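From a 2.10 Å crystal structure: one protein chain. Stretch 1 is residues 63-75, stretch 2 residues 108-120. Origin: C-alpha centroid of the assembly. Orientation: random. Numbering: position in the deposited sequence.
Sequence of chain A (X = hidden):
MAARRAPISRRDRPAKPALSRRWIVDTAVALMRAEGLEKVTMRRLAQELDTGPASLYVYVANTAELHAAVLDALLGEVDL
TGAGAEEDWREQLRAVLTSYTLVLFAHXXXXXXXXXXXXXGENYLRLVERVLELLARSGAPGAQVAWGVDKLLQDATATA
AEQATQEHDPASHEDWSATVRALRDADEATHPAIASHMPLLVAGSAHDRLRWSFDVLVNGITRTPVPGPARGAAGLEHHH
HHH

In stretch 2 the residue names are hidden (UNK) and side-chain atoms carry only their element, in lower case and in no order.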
# COMPACT_ATOMS: atom_id res chain seq x y z
N THR A 63 -15.52 -10.25 -0.04
CA THR A 63 -14.74 -10.15 1.18
C THR A 63 -14.22 -8.72 1.45
O THR A 63 -14.38 -8.17 2.56
CB THR A 63 -13.55 -11.13 1.09
OG1 THR A 63 -13.99 -12.34 0.44
CG2 THR A 63 -12.91 -11.44 2.46
N ALA A 64 -13.60 -8.11 0.43
CA ALA A 64 -12.98 -6.78 0.57
C ALA A 64 -14.00 -5.66 0.82
O ALA A 64 -13.73 -4.81 1.64
CB ALA A 64 -12.02 -6.46 -0.63
N GLU A 65 -15.16 -5.71 0.15
CA GLU A 65 -16.29 -4.82 0.43
C GLU A 65 -16.78 -4.99 1.86
O GLU A 65 -17.15 -4.02 2.53
CB GLU A 65 -17.44 -4.98 -0.57
CG GLU A 65 -17.15 -4.43 -2.02
CD GLU A 65 -16.81 -2.91 -2.09
OE1 GLU A 65 -17.16 -2.17 -1.14
OE2 GLU A 65 -16.20 -2.46 -3.11
N LEU A 66 -16.73 -6.23 2.33
CA LEU A 66 -17.15 -6.58 3.70
C LEU A 66 -16.10 -6.06 4.70
O LEU A 66 -16.46 -5.46 5.74
CB LEU A 66 -17.31 -8.12 3.84
CG LEU A 66 -17.55 -8.69 5.25
CD1 LEU A 66 -18.99 -8.25 5.73
CD2 LEU A 66 -17.40 -10.26 5.29
N HIS A 67 -14.80 -6.29 4.41
CA HIS A 67 -13.75 -5.71 5.30
C HIS A 67 -13.84 -4.19 5.27
O HIS A 67 -13.71 -3.57 6.30
CB HIS A 67 -12.34 -6.17 4.96
CG HIS A 67 -12.10 -7.63 5.24
ND1 HIS A 67 -10.94 -8.27 4.87
CD2 HIS A 67 -12.89 -8.56 5.83
CE1 HIS A 67 -11.02 -9.55 5.22
NE2 HIS A 67 -12.19 -9.75 5.79
N ALA A 68 -14.09 -3.62 4.09
CA ALA A 68 -14.21 -2.15 3.95
C ALA A 68 -15.36 -1.57 4.85
O ALA A 68 -15.15 -0.55 5.55
CB ALA A 68 -14.41 -1.76 2.53
N ALA A 69 -16.54 -2.17 4.79
CA ALA A 69 -17.69 -1.86 5.69
C ALA A 69 -17.31 -1.99 7.16
O ALA A 69 -17.64 -1.15 7.97
CB ALA A 69 -18.84 -2.82 5.37
N VAL A 70 -16.60 -3.05 7.53
CA VAL A 70 -16.15 -3.16 8.92
C VAL A 70 -15.15 -2.08 9.25
O VAL A 70 -15.09 -1.56 10.38
CB VAL A 70 -15.51 -4.54 9.18
CG1 VAL A 70 -14.89 -4.59 10.54
CG2 VAL A 70 -16.61 -5.69 9.00
N LEU A 71 -14.27 -1.76 8.28
CA LEU A 71 -13.31 -0.66 8.54
C LEU A 71 -14.08 0.61 8.68
O LEU A 71 -13.80 1.40 9.60
CB LEU A 71 -12.23 -0.53 7.44
CG LEU A 71 -11.21 0.60 7.65
CD1 LEU A 71 -10.52 0.42 8.99
CD2 LEU A 71 -10.21 0.59 6.47
N ASP A 72 -15.03 0.84 7.78
CA ASP A 72 -15.85 2.05 7.92
C ASP A 72 -16.46 2.23 9.32
O ASP A 72 -16.29 3.27 9.97
CB ASP A 72 -16.89 2.17 6.84
CG ASP A 72 -17.48 3.58 6.77
OD1 ASP A 72 -18.21 3.94 7.70
OD2 ASP A 72 -17.27 4.34 5.79
N ALA A 73 -17.10 1.19 9.82
CA ALA A 73 -17.64 1.18 11.16
C ALA A 73 -16.59 1.67 12.17
O ALA A 73 -16.88 2.56 12.98
CB ALA A 73 -18.10 -0.27 11.53
N LEU A 74 -15.39 1.10 12.11
CA LEU A 74 -14.31 1.36 13.11
C LEU A 74 -13.76 2.80 13.05
O LEU A 74 -13.15 3.30 14.00
CB LEU A 74 -13.17 0.34 12.94
CG LEU A 74 -13.52 -1.12 13.28
CD1 LEU A 74 -12.70 -2.09 12.50
CD2 LEU A 74 -13.31 -1.41 14.78
N LEU A 75 -14.04 3.46 11.93
CA LEU A 75 -13.61 4.85 11.67
C LEU A 75 -14.53 5.90 12.28
O LEU A 75 -14.27 7.10 12.15
CB LEU A 75 -13.50 5.10 10.15
CG LEU A 75 -12.13 4.94 9.47
CD1 LEU A 75 -11.17 4.12 10.29
CD2 LEU A 75 -12.26 4.40 8.05
N UNK A 108 -4.38 -4.59 10.83
CA UNK A 108 -3.59 -4.52 9.57
C UNK A 108 -4.20 -5.18 8.38
O UNK A 108 -4.05 -4.67 7.27
c UNK A 108 -2.22 -5.09 9.98
c UNK A 108 -2.10 -4.65 11.45
c UNK A 108 -3.54 -5.08 11.94
N UNK A 109 -4.95 -6.25 8.60
CA UNK A 109 -5.69 -6.85 7.51
C UNK A 109 -6.74 -5.93 6.93
O UNK A 109 -7.01 -6.01 5.74
o UNK A 109 -5.14 -9.65 5.61
c UNK A 109 -6.32 -8.18 7.91
n UNK A 109 -6.78 -8.67 4.34
c UNK A 109 -7.08 -8.88 6.78
c UNK A 109 -6.25 -9.09 5.52
N UNK A 110 -7.33 -5.03 7.75
CA UNK A 110 -8.22 -4.02 7.16
C UNK A 110 -7.50 -3.00 6.27
O UNK A 110 -8.03 -2.62 5.22
c UNK A 110 -9.06 -3.29 8.25
c UNK A 110 -10.93 -5.05 8.10
c UNK A 110 -10.85 -3.39 10.05
c UNK A 110 -10.03 -4.22 9.06
N UNK A 111 -6.32 -2.55 6.70
CA UNK A 111 -5.40 -1.74 5.80
C UNK A 111 -5.13 -2.52 4.51
O UNK A 111 -5.33 -1.97 3.41
c UNK A 111 -4.07 -1.37 6.48
N UNK A 112 -4.77 -3.83 4.62
CA UNK A 112 -4.49 -4.63 3.41
C UNK A 112 -5.66 -4.68 2.48
O UNK A 112 -5.53 -4.53 1.25
c UNK A 112 -0.73 -8.14 6.72
n UNK A 112 -0.99 -9.42 6.54
n UNK A 112 -1.31 -7.22 5.96
n UNK A 112 0.17 -7.79 7.62
c UNK A 112 -2.31 -7.46 4.94
c UNK A 112 -4.03 -6.04 3.75
c UNK A 112 -2.63 -6.10 4.32
N UNK A 113 -6.85 -4.88 3.05
CA UNK A 113 -8.04 -4.96 2.20
C UNK A 113 -8.46 -3.61 1.69
O UNK A 113 -9.01 -3.50 0.58
o UNK A 113 -8.84 -6.93 3.33
c UNK A 113 -9.19 -5.60 3.00
N UNK A 114 -8.23 -2.56 2.48
CA UNK A 114 -8.55 -1.16 2.04
C UNK A 114 -7.79 -0.74 0.74
O UNK A 114 -8.30 0.01 -0.12
c UNK A 114 -8.31 -0.16 3.21
N UNK A 115 -6.63 -1.34 0.51
CA UNK A 115 -5.98 -1.14 -0.82
C UNK A 115 -6.70 -1.84 -1.94
O UNK A 115 -6.68 -1.37 -3.05
c UNK A 115 -3.32 0.71 -0.16
c UNK A 115 -3.67 -0.73 0.23
c UNK A 115 -2.44 -1.49 0.70
c UNK A 115 -4.48 -1.50 -0.81
N UNK A 116 -7.35 -2.96 -1.66
CA UNK A 116 -8.16 -3.62 -2.68
C UNK A 116 -9.50 -2.90 -2.88
O UNK A 116 -9.91 -2.61 -4.02
c UNK A 116 -9.12 -5.82 -3.42
c UNK A 116 -7.10 -5.76 -1.97
c UNK A 116 -8.40 -5.09 -2.29
N UNK A 117 -10.21 -2.60 -1.78
CA UNK A 117 -11.46 -1.80 -1.89
C UNK A 117 -11.53 -0.85 -0.72
O UNK A 117 -11.45 -1.27 0.41
c UNK A 117 -12.71 -2.68 -1.99
N UNK A 118 -11.57 0.46 -1.02
CA UNK A 118 -11.63 1.47 0.01
C UNK A 118 -13.04 1.46 0.61
O UNK A 118 -14.00 1.24 -0.13
c UNK A 118 -11.37 2.87 -0.57
n UNK A 118 -10.03 7.03 -2.61
c UNK A 118 -10.36 5.89 -3.23
n UNK A 118 -10.84 5.92 -4.47
c UNK A 118 -9.90 3.18 -0.80
c UNK A 118 -9.74 4.57 -1.27
n UNK A 118 -10.23 4.72 -2.60
N UNK A 119 -13.15 1.83 1.91
CA UNK A 119 -14.45 2.10 2.49
C UNK A 119 -15.25 3.11 1.68
O UNK A 119 -14.70 3.90 0.88
c UNK A 119 -14.10 2.66 3.87
c UNK A 119 -12.83 1.98 4.21
c UNK A 119 -12.08 2.03 2.89
N UNK A 120 -16.57 3.07 1.88
CA UNK A 120 -17.47 3.95 1.18
C UNK A 120 -18.64 4.35 2.09
O UNK A 120 -19.64 4.85 1.61
c UNK A 120 -17.99 3.27 -0.09
o UNK A 120 -18.74 2.10 0.23
O HOH W 1 -11.47 -3.36 2.27

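Position 108 has three side-chain carbons that close a ring onto its own backbone N, and they lie out of reach of stretch 1; the ring makes it Pro-108, within the helix. Position 109 carries three carbons, the third bearing one oxygen and one nitrogen. Its CB points sideways, but the chain folds so that this nitrogen ends 4.2 Å from ND1 of His-67, near the plane of the ring: an amide at the end of a chain of that length is Gln-109.

At position 110 four carbons fork at the second and sit as a knob among His-67, Val-70, Leu-71 and Leu-74. One branch tip lies 3.3 Å from CD1 of Leu-74 and 4.0 Å from CD1 of Leu-71, while the other comes within 3.6 Å of CB of His-67: this is Leu-110, the two tips being its CD1 and CD2. Position 111 has a single carbon, pointing away from stretch 1, and is Ala-111. Position 112 runs through three carbons to a nitrogen and then a carbon holding two more nitrogens, a guanidinium, out of reach of stretch 1, hence Arg-112; its polar end is bonded elsewhere in the structure.

Position 113 shows one carbon and then one oxygen, with no further branch. That oxygen and ND1 of His-67 form a hydrogen bond of 2.9 Å, nearly straight, at the edge of the imidazole: this is Ser-113. NE2 of Gln-109 donates to the same OG of Ser-113 at 2.9 Å, so one small hydroxyl joins the histidine to the preceding turn of its own helix.

The lone carbon of position 114 packs 3.8 Å from CD2 of Leu-71 and marks Ala-114. Position 115, four carbons forked at the second, does not reach stretch 1 and is Leu-115. Position 116 has one carbon carrying two more, one of which touches CB of Ala-64 at 4.1 Å, so it is Val-116. Position 117 again has one carbon, 4.1 Å from CB of Ala-64 and 3.7 Å from OE2 of Glu-65: Ala-117.

Position 118 repeats the guanidinium pattern; its side chain points away, leaving the backbone to approach Ala-68, and it is Arg-118. Position 119 closes three carbons onto its backbone N, the middle one 3.7 Å from both O of Ala-68 and CD2 of Leu-71: Pro-119. Position 120 has one carbon and one oxygen, its CB directed away while its backbone C lies 3.9 Å from OD2 of Asp-72, and is Ser-120.

The contact works by dividing its tasks along the sequence. Leu-110 fills a pocket in the first helix, Ser-113 supplies a directional bond to His-67, and the backbones come closest at Ala-68 and Pro-119, whose CA atoms are 4.5 Å apart. A water donates to O of Ala-64 and to O of Ala-117, each at 2.8 Å, bridging the two backbones. The two helices cross at 122°, and the segment after the second extends the packing through Pro-119.

Stretch 2 108-120: PQLARSALVARPS
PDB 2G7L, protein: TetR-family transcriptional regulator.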